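Local coordinates for protein glycoside hydrolase family 81 (Clostridium thermocellum, PDB 6FOP) that probably hydrolyses beta-1,3-glucans such as laminarin, as a glucanase of the cellulosome of this bacterium, at residues P21-L31 and S42-S50; E411-H419 and H476-G484. All coordinates share one frame; numbering follows the deposited sequence.

Interaction 1: P21-L31 and S42-S50; sequences PQAEIYKTSNL and SSILWNQYS. With MG (magnesium ion), chain Y.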
loop_
_atom_site.group_PDB
_atom_site.type_symbol
_atom_site.label_atom_id
_atom_site.label_comp_id
_atom_site.label_asym_id
_atom_site.label_seq_id
_atom_site.Cartn_x
_atom_site.Cartn_y
_atom_site.Cartn_z
ATOM N N PRO A 21 13.802 16.404 4.019
ATOM C CA PRO A 21 12.954 16.908 2.937
ATOM C C PRO A 21 12.923 18.433 2.868
ATOM O O PRO A 21 13.172 19.106 3.865
ATOM C CB PRO A 21 11.567 16.402 3.295
ATOM C CG PRO A 21 11.753 15.395 4.330
ATOM C CD PRO A 21 13.047 15.624 5.013
ATOM N N GLN A 22 12.589 18.946 1.685
ATOM C CA GLN A 22 12.554 20.381 1.438
ATOM C C GLN A 22 11.773 21.150 2.513
ATOM O O GLN A 22 10.773 20.672 3.071
ATOM C CB GLN A 22 11.965 20.671 0.060
ATOM C CG GLN A 22 10.540 20.214 -0.103
ATOM C CD GLN A 22 10.005 20.384 -1.498
ATOM O OE1 GLN A 22 10.590 19.905 -2.479
ATOM N NE2 GLN A 22 8.862 21.034 -1.595
ATOM N N ALA A 23 12.240 22.358 2.759
ATOM C CA ALA A 23 11.601 23.255 3.720
ATOM C C ALA A 23 10.204 23.684 3.280
ATOM O O ALA A 23 9.299 23.787 4.110
ATOM C CB ALA A 23 12.468 24.483 3.924
ATOM N N GLU A 24 10.032 23.890 1.966
ATOM C CA GLU A 24 8.787 24.438 1.416
ATOM C C GLU A 24 7.710 23.339 1.366
ATOM O O GLU A 24 7.927 22.280 0.778
ATOM C CB GLU A 24 9.009 24.928 -0.020
ATOM C CG GLU A 24 10.048 26.027 -0.219
ATOM C CD GLU A 24 11.536 25.634 -0.066
ATOM O OE1 GLU A 24 11.940 24.422 -0.118
ATOM O OE2 GLU A 24 12.316 26.603 0.119
ATOM N N ILE A 25 6.558 23.603 1.960
ATOM C CA ILE A 25 5.393 22.720 1.906
ATOM C C ILE A 25 4.208 23.526 1.399
ATOM O O ILE A 25 3.778 24.491 2.038
ATOM C CB ILE A 25 5.061 22.073 3.258
ATOM C CG1 ILE A 25 6.294 21.360 3.830
ATOM C CG2 ILE A 25 3.936 21.044 3.080
ATOM C CD1 ILE A 25 6.070 20.657 5.149
ATOM N N TYR A 26 3.682 23.133 0.236
ATOM C CA TYR A 26 2.588 23.843 -0.419
ATOM C C TYR A 26 1.268 23.372 0.204
ATOM O O TYR A 26 0.517 22.553 -0.336
ATOM C CB TYR A 26 2.658 23.682 -1.959
ATOM C CG TYR A 26 3.794 24.459 -2.558
ATOM C CD1 TYR A 26 3.644 25.816 -2.867
ATOM C CD2 TYR A 26 5.042 23.853 -2.800
ATOM C CE1 TYR A 26 4.701 26.545 -3.394
ATOM C CE2 TYR A 26 6.103 24.580 -3.334
ATOM C CZ TYR A 26 5.920 25.926 -3.635
ATOM O OH TYR A 26 6.950 26.660 -4.169
ATOM N N LYS A 27 1.030 23.925 1.396
ATOM C CA LYS A 27 -0.160 23.682 2.180
ATOM C C LYS A 27 -0.713 25.034 2.641
ATOM O O LYS A 27 0.014 26.038 2.693
ATOM C CB LYS A 27 0.119 22.769 3.393
ATOM C CG LYS A 27 1.120 23.313 4.397
ATOM C CD LYS A 27 1.271 22.365 5.572
ATOM C CE LYS A 27 2.514 22.657 6.388
ATOM N NZ LYS A 27 2.402 23.943 7.102
ATOM N N THR A 28 -1.995 25.034 2.965
ATOM C CA THR A 28 -2.623 26.189 3.590
ATOM C C THR A 28 -2.511 26.098 5.089
ATOM O O THR A 28 -2.132 25.073 5.632
ATOM C CB THR A 28 -4.146 26.314 3.280
ATOM O OG1 THR A 28 -4.838 25.305 4.031
ATOM C CG2 THR A 28 -4.429 26.156 1.789
ATOM N N SER A 29 -2.912 27.167 5.770
ATOM C CA SER A 29 -2.938 27.177 7.232
ATOM C C SER A 29 -3.967 26.208 7.834
ATOM O O SER A 29 -3.923 25.935 9.021
ATOM C CB SER A 29 -3.198 28.592 7.754
ATOM O OG SER A 29 -4.427 29.080 7.262
ATOM N N ASN A 30 -4.900 25.702 7.031
ATOM C CA ASN A 30 -5.859 24.729 7.532
ATOM C C ASN A 30 -5.308 23.312 7.671
ATOM O O ASN A 30 -5.929 22.502 8.342
ATOM C CB ASN A 30 -7.122 24.728 6.673
ATOM C CG ASN A 30 -7.854 26.058 6.742
ATOM O OD1 ASN A 30 -8.074 26.601 7.836
ATOM N ND2 ASN A 30 -8.251 26.583 5.583
ATOM N N LEU A 31 -4.197 23.007 7.007
ATOM C CA LEU A 31 -3.620 21.661 7.071
ATOM C C LEU A 31 -2.653 21.640 8.254
ATOM O O LEU A 31 -1.532 22.133 8.158
ATOM C CB LEU A 31 -2.936 21.293 5.754
ATOM C CG LEU A 31 -2.562 19.815 5.622
ATOM C CD1 LEU A 31 -3.799 18.991 5.330
ATOM C CD2 LEU A 31 -1.520 19.590 4.551
ATOM N N SER A 42 0.142 13.498 -3.289
ATOM C CA SER A 42 1.289 14.100 -2.608
ATOM C C SER A 42 2.002 15.186 -3.359
ATOM O O SER A 42 2.572 16.068 -2.731
ATOM C CB SER A 42 2.263 13.012 -2.194
ATOM O OG SER A 42 1.642 12.114 -1.306
ATOM N N SER A 43 2.010 15.133 -4.696
ATOM C CA SER A 43 2.792 16.132 -5.455
ATOM C C SER A 43 2.275 17.573 -5.299
ATOM O O SER A 43 3.032 18.523 -5.490
ATOM C CB SER A 43 2.874 15.782 -6.936
ATOM O OG SER A 43 1.643 16.028 -7.617
ATOM N N ILE A 44 1.022 17.717 -4.895
ATOM C CA ILE A 44 0.484 19.033 -4.541
ATOM C C ILE A 44 1.312 19.724 -3.466
ATOM O O ILE A 44 1.541 20.928 -3.562
ATOM C CB ILE A 44 -0.974 18.950 -4.089
ATOM C CG1 ILE A 44 -1.873 18.367 -5.183
ATOM C CG2 ILE A 44 -1.499 20.322 -3.684
ATOM C CD1 ILE A 44 -3.232 17.924 -4.682
ATOM N N LEU A 45 1.786 18.942 -2.488
ATOM C CA LEU A 45 2.544 19.462 -1.352
ATOM C C LEU A 45 3.974 19.829 -1.704
ATOM O O LEU A 45 4.541 20.764 -1.120
ATOM C CB LEU A 45 2.561 18.435 -0.208
ATOM C CG LEU A 45 1.213 18.201 0.471
ATOM C CD1 LEU A 45 1.181 16.825 1.121
ATOM C CD2 LEU A 45 0.892 19.302 1.465
ATOM N N TRP A 46 4.587 19.051 -2.615
ATOM C CA TRP A 46 6.020 19.187 -2.888
ATOM C C TRP A 46 6.340 20.150 -4.039
ATOM O O TRP A 46 7.418 20.749 -4.078
ATOM C CB TRP A 46 6.605 17.802 -3.210
ATOM C CG TRP A 46 6.629 16.799 -2.074
ATOM C CD1 TRP A 46 5.584 16.054 -1.618
ATOM C CD2 TRP A 46 7.773 16.388 -1.331
ATOM N NE1 TRP A 46 6.003 15.199 -0.611
ATOM C CE2 TRP A 46 7.350 15.398 -0.416
ATOM C CE3 TRP A 46 9.112 16.755 -1.355
ATOM C CZ2 TRP A 46 8.240 14.748 0.445
ATOM C CZ3 TRP A 46 9.984 16.130 -0.487
ATOM C CH2 TRP A 46 9.542 15.136 0.400
ATOM N N ASN A 47 5.423 20.243 -5.000
ATOM C CA ASN A 47 5.600 21.037 -6.201
ATOM C C ASN A 47 4.793 22.340 -6.073
ATOM O O ASN A 47 3.771 22.368 -5.403
ATOM C CB ASN A 47 5.145 20.157 -7.378
ATOM C CG ASN A 47 5.541 20.704 -8.726
ATOM O OD1 ASN A 47 6.657 20.508 -9.238
ATOM N ND2 ASN A 47 4.587 21.355 -9.336
ATOM N N GLN A 48 5.263 23.406 -6.721
ATOM C CA GLN A 48 4.519 24.667 -6.748
ATOM C C GLN A 48 3.051 24.401 -7.117
ATOM O O GLN A 48 2.128 24.863 -6.453
ATOM C CB GLN A 48 5.183 25.604 -7.754
ATOM C CG GLN A 48 4.507 26.947 -7.932
ATOM C CD GLN A 48 5.251 27.855 -8.892
ATOM O OE1 GLN A 48 6.238 27.467 -9.496
ATOM N NE2 GLN A 48 4.756 29.061 -9.050
ATOM N N TYR A 49 2.858 23.704 -8.227
ATOM C CA TYR A 49 1.545 23.318 -8.690
ATOM C C TYR A 49 1.304 21.840 -8.299
ATOM O O TYR A 49 1.094 21.581 -7.132
ATOM C CB TYR A 49 1.395 23.656 -10.189
ATOM C CG TYR A 49 1.471 25.143 -10.447
ATOM C CD1 TYR A 49 0.444 25.994 -10.046
ATOM C CD2 TYR A 49 2.604 25.718 -11.011
ATOM C CE1 TYR A 49 0.533 27.360 -10.250
ATOM C CE2 TYR A 49 2.683 27.066 -11.243
ATOM C CZ TYR A 49 1.659 27.890 -10.843
ATOM O OH TYR A 49 1.784 29.248 -11.036
ATOM N N SER A 50 1.372 20.918 -9.247
ATOM C CA SER A 50 1.405 19.505 -8.963
ATOM C C SER A 50 1.966 18.790 -10.161
ATOM O O SER A 50 2.129 19.384 -11.238
ATOM C CB SER A 50 0.005 18.932 -8.668
ATOM O OG SER A 50 -0.769 18.709 -9.843
HETATM MG MG MG Y . 1.539 22.671 -5.073
#
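Tyr26 lays its ring against the backbone of Gln48, whose CA stands over the face 3.7 Å from the centroid of the Tyr26 ring in a CH-pi contact. The ring is brought there by a first torsion that sets CG beside the backbone N (chi1 -72°). At the root of the residue, Tyr26 N gives a nearly straight bond to Leu45 O (2.9 Å, 173°). A second carbonyl is gripped by Gln22: its NE2 donates to Trp46 O at 2.9 Å and to Glu24 O at 2.8 Å. Both acceptors lie close to the amide plane, which fixes the rotation of the group, and OE1 is left facing the edge of the Trp46 indole. Pro21 CB meets Trp46 CH2 obliquely at 3.8 Å. Leu45 CD2 forms the apolar side of the contact, 3.9 Å from Ile25 CG2, with Leu31 CD2 reaching it from another direction.

Leu45 O and Trp46 O belong to a short, weakly bonded helical turn that, with the residues after it, wraps a magnesium ion. Ile44 O and Asn47 O bind it at 2.3 Å each, Tyr49 O joins them, and Ala102 O adds a further backbone ligand. Tyr26, the centre of an inverse gamma turn, packs on this loop, its CB near Ile44 O and its ring on Gln48. Farther out, Gln48 NE2 bonds to Pro100 O, and the backbones of Tyr26 and Thr28 pair with Ala104 of strand 103-107. On that strand Asp105 OD1 also bonds to the side chains of Thr28 and Asn30.

Interaction 2: E411-H419 and H476-G484; sequences EELNDHHFH and HSWASGHAG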
loop_
_atom_site.group_PDB
_atom_site.type_symbol
_atom_site.label_atom_id
_atom_site.label_comp_id
_atom_site.label_asym_id
_atom_site.label_seq_id
_atom_site.Cartn_x
_atom_site.Cartn_y
_atom_site.Cartn_z
ATOM N N GLU A 411 15.579 12.707 1.863
ATOM C CA GLU A 411 15.202 13.909 1.127
ATOM C C GLU A 411 13.880 13.780 0.403
ATOM O O GLU A 411 13.213 14.793 0.138
ATOM C CB GLU A 411 16.245 14.256 0.069
ATOM C CG GLU A 411 17.556 14.688 0.623
ATOM C CD GLU A 411 18.434 15.230 -0.469
ATOM O OE1 GLU A 411 19.002 14.411 -1.241
ATOM O OE2 GLU A 411 18.505 16.475 -0.563
ATOM N N GLU A 412 13.484 12.554 0.086
ATOM C CA GLU A 412 12.259 12.300 -0.679
ATOM C C GLU A 412 11.186 11.586 0.121
ATOM O O GLU A 412 10.094 11.309 -0.394
ATOM C CB GLU A 412 12.607 11.483 -1.910
ATOM C CG GLU A 412 13.515 12.192 -2.888
ATOM C CD GLU A 412 13.893 11.292 -4.031
ATOM O OE1 GLU A 412 12.983 10.787 -4.714
ATOM O OE2 GLU A 412 15.096 11.076 -4.262
ATOM N N LEU A 413 11.503 11.224 1.374
ATOM C CA LEU A 413 10.611 10.412 2.197
ATOM C C LEU A 413 10.175 9.145 1.487
ATOM O O LEU A 413 9.056 8.630 1.655
ATOM C CB LEU A 413 9.434 11.241 2.751
ATOM C CG LEU A 413 9.868 12.343 3.705
ATOM C CD1 LEU A 413 8.640 13.057 4.244
ATOM C CD2 LEU A 413 10.793 11.895 4.848
ATOM N N ASN A 414 11.101 8.577 0.711
ATOM C CA ASN A 414 10.806 7.303 0.057
ATOM C C ASN A 414 10.875 6.115 1.028
ATOM O O ASN A 414 11.721 6.087 1.918
ATOM C CB ASN A 414 11.800 6.993 -1.054
ATOM C CG ASN A 414 11.731 7.948 -2.228
ATOM O OD1 ASN A 414 10.708 8.572 -2.505
ATOM N ND2 ASN A 414 12.864 8.081 -2.919
ATOM N N ASP A 415 9.984 5.149 0.841
ATOM C CA ASP A 415 10.289 3.775 1.244
ATOM C C ASP A 415 10.354 3.513 2.750
ATOM O O ASP A 415 10.947 2.509 3.163
ATOM C CB ASP A 415 11.621 3.284 0.632
ATOM C CG ASP A 415 11.653 3.306 -0.890
ATOM O OD1 ASP A 415 10.636 3.620 -1.508
ATOM O OD2 ASP A 415 12.737 3.028 -1.460
ATOM N N HIS A 416 9.757 4.339 3.602
ATOM C CA HIS A 416 9.954 4.073 5.025
ATOM C C HIS A 416 9.387 2.716 5.438
ATOM O O HIS A 416 9.910 2.076 6.361
ATOM C CB HIS A 416 9.373 5.172 5.913
ATOM C CG HIS A 416 10.175 6.435 5.897
ATOM N ND1 HIS A 416 10.014 7.425 6.842
ATOM C CD2 HIS A 416 11.128 6.880 5.048
ATOM C CE1 HIS A 416 10.861 8.412 6.594
ATOM N NE2 HIS A 416 11.541 8.109 5.504
ATOM N N HIS A 417 8.278 2.318 4.834
ATOM C CA HIS A 417 7.703 1.001 5.133
ATOM C C HIS A 417 8.667 -0.138 4.780
ATOM O O HIS A 417 8.814 -1.084 5.572
ATOM C CB HIS A 417 6.291 0.831 4.518
ATOM C CG HIS A 417 6.231 0.901 3.014
ATOM N ND1 HIS A 417 7.107 1.631 2.247
ATOM C CD2 HIS A 417 5.372 0.326 2.150
ATOM C CE1 HIS A 417 6.785 1.499 0.972
ATOM N NE2 HIS A 417 5.733 0.711 0.888
ATOM N N PHE A 418 9.350 -0.027 3.631
ATOM C CA PHE A 418 10.306 -1.061 3.232
ATOM C C PHE A 418 11.443 -1.123 4.257
ATOM O O PHE A 418 11.860 -2.219 4.674
ATOM C CB PHE A 418 10.934 -0.742 1.878
ATOM C CG PHE A 418 9.963 -0.654 0.714
ATOM C CD1 PHE A 418 8.740 -1.295 0.710
ATOM C CD2 PHE A 418 10.361 0.022 -0.429
ATOM C CE1 PHE A 418 7.939 -1.271 -0.422
ATOM C CE2 PHE A 418 9.546 0.084 -1.534
ATOM C CZ PHE A 418 8.339 -0.573 -1.526
ATOM N N HIS A 419 12.007 0.025 4.614
ATOM C CA HIS A 419 13.156 0.023 5.510
ATOM C C HIS A 419 12.742 -0.452 6.893
ATOM O O HIS A 419 13.374 -1.335 7.499
ATOM C CB HIS A 419 13.753 1.412 5.688
ATOM C CG HIS A 419 14.454 2.004 4.514
ATOM N ND1 HIS A 419 14.020 1.966 3.210
ATOM C CD2 HIS A 419 15.563 2.775 4.511
ATOM C CE1 HIS A 419 14.847 2.684 2.460
ATOM N NE2 HIS A 419 15.782 3.182 3.227
ATOM N N HIS A 476 -3.186 -0.730 -1.356
ATOM C CA HIS A 476 -1.788 -1.083 -1.336
ATOM C C HIS A 476 -0.981 0.129 -0.924
ATOM O O HIS A 476 -1.534 1.246 -0.828
ATOM C CB HIS A 476 -1.310 -1.610 -2.701
ATOM C CG HIS A 476 -1.349 -0.573 -3.772
ATOM N ND1 HIS A 476 -0.347 0.363 -3.936
ATOM C CD2 HIS A 476 -2.321 -0.257 -4.661
ATOM C CE1 HIS A 476 -0.714 1.221 -4.878
ATOM N NE2 HIS A 476 -1.886 0.844 -5.351
ATOM N N SER A 477 0.317 -0.041 -0.788
ATOM C CA SER A 477 1.213 0.997 -0.398
ATOM C C SER A 477 1.882 1.720 -1.549
ATOM O O SER A 477 1.868 1.244 -2.707
ATOM C CB SER A 477 2.219 0.438 0.591
ATOM O OG SER A 477 1.570 -0.091 1.727
ATOM N N TRP A 478 2.476 2.863 -1.214
ATOM C CA TRP A 478 3.174 3.697 -2.164
ATOM C C TRP A 478 4.581 4.014 -1.658
ATOM O O TRP A 478 4.789 4.341 -0.472
ATOM C CB TRP A 478 2.450 5.009 -2.374
ATOM C CG TRP A 478 1.129 4.951 -3.087
ATOM C CD1 TRP A 478 -0.065 5.369 -2.581
ATOM C CD2 TRP A 478 0.867 4.572 -4.441
ATOM N NE1 TRP A 478 -1.064 5.247 -3.510
ATOM C CE2 TRP A 478 -0.522 4.766 -4.664
ATOM C CE3 TRP A 478 1.638 4.036 -5.475
ATOM C CZ2 TRP A 478 -1.112 4.539 -5.887
ATOM C CZ3 TRP A 478 1.046 3.811 -6.700
ATOM C CH2 TRP A 478 -0.335 4.039 -6.882
ATOM N N ALA A 479 5.533 3.921 -2.578
ATOM C CA ALA A 479 6.942 4.103 -2.253
ATOM C C ALA A 479 7.426 5.536 -2.261
ATOM O O ALA A 479 8.248 5.908 -1.422
ATOM C CB ALA A 479 7.798 3.267 -3.177
ATOM N N SER A 480 6.940 6.356 -3.210
ATOM C CA SER A 480 7.497 7.713 -3.372
ATOM C C SER A 480 6.895 8.653 -2.343
ATOM O O SER A 480 5.684 8.726 -2.221
ATOM C CB SER A 480 7.196 8.240 -4.771
ATOM O OG SER A 480 7.698 9.548 -4.951
ATOM N N GLY A 481 7.735 9.415 -1.642
ATOM C CA GLY A 481 7.208 10.430 -0.737
ATOM C C GLY A 481 6.401 11.521 -1.426
ATOM O O GLY A 481 5.430 12.025 -0.854
ATOM N N HIS A 482 6.815 11.853 -2.655
ATOM C CA HIS A 482 6.357 13.042 -3.358
ATOM C C HIS A 482 5.527 12.792 -4.610
ATOM O O HIS A 482 4.828 13.721 -5.051
ATOM C CB HIS A 482 7.570 13.928 -3.693
ATOM C CG HIS A 482 8.676 13.210 -4.378
ATOM N ND1 HIS A 482 8.622 12.830 -5.693
ATOM C CD2 HIS A 482 9.831 12.711 -3.897
ATOM C CE1 HIS A 482 9.726 12.186 -6.016
ATOM N NE2 HIS A 482 10.469 12.088 -4.935
ATOM N N ALA A 483 5.605 11.603 -5.219
ATOM C CA ALA A 483 4.838 11.307 -6.452
ATOM C C ALA A 483 5.158 12.289 -7.583
ATOM O O ALA A 483 4.324 12.600 -8.439
ATOM C CB ALA A 483 3.351 11.239 -6.177
ATOM N N GLY A 484 6.400 12.727 -7.658
ATOM C CA GLY A 484 6.840 13.747 -8.610
ATOM C C GLY A 484 7.233 13.148 -9.957
ATOM O O GLY A 484 8.337 13.398 -10.461
HETATM O O HOH W 1 10.312 8.841 -5.246
#
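Glu412 meets His482 through one carboxylate oxygen: His482 NE2 points straight at Glu412 OE1 (2.8 Å, 178°). The oxygen lies in the imidazole plane but is approached from its anti side and somewhat out of the carboxylate plane, with carboxylate and ring 33° apart. At another point of the ring edge ND1 accepts from Gly484 N, while Ser480 OG sits over the centre of one face. Glu412 O also lies 3.0 Å from Gly481 CA in a CA-H...O contact. Asn414 spans the gap with OD1, which takes Gly481 N in its carbonyl plane at 3.2 Å and a water at 2.8 Å; that water also reaches Ser480 OG. Asn414 ND2 bonds chiefly to Tyr407 O and only weakly to Glu412 OE1, so the amide is held from both ends. Asp415, at the N-cap position of helix 416-433, donates its N to Ala479 O at 3.0 Å. Its OD1 lies 3.3 Å from Ala479 O, a close approach of two acceptors, not a hydrogen bond, while OD2 bonds to a methylpentanediol, probably from the crystallisation liquor. Within the helix, His417 CG lies between the backbone N and carbonyl carbon (chi1 62°), turning the imidazole toward Ser477, whose CB is 3.5 Å from His417 CD2; His417 NE2 bonds to Gln491 OE1. Phe418 CE2 rests on Ala479 CB. The start of helix 416-433 is thereby joined to the short strand 476-477 and the loop that follows it, with strand 490-491 and helix 494-511 packing against both, within the C-terminal (alpha/alpha)6-barrel domain of family 81.

Interaction 1 closes early in the chain, before interaction 2 opens some 360 residues later, yet their centres are about 16 Å apart and they touch. Trp46 makes most of the bridge: its indole packs against His482 CB and Glu411 O, and its NE1 comes 3.2 Å from Gly481 O. Ser43 CB, near His482 O, and Pro21, on Leu413, add to it. Interaction 1 joins the N-terminal loops and the magnesium site to the edge strand 103-107 of the eight-stranded sheet. Interaction 2 lies deeper, its centre about 10 Å from that of the chain against about 22 Å, within the C-terminal helical family domain. Together they tie the N-terminal, beta-rich part of the protein to that domain.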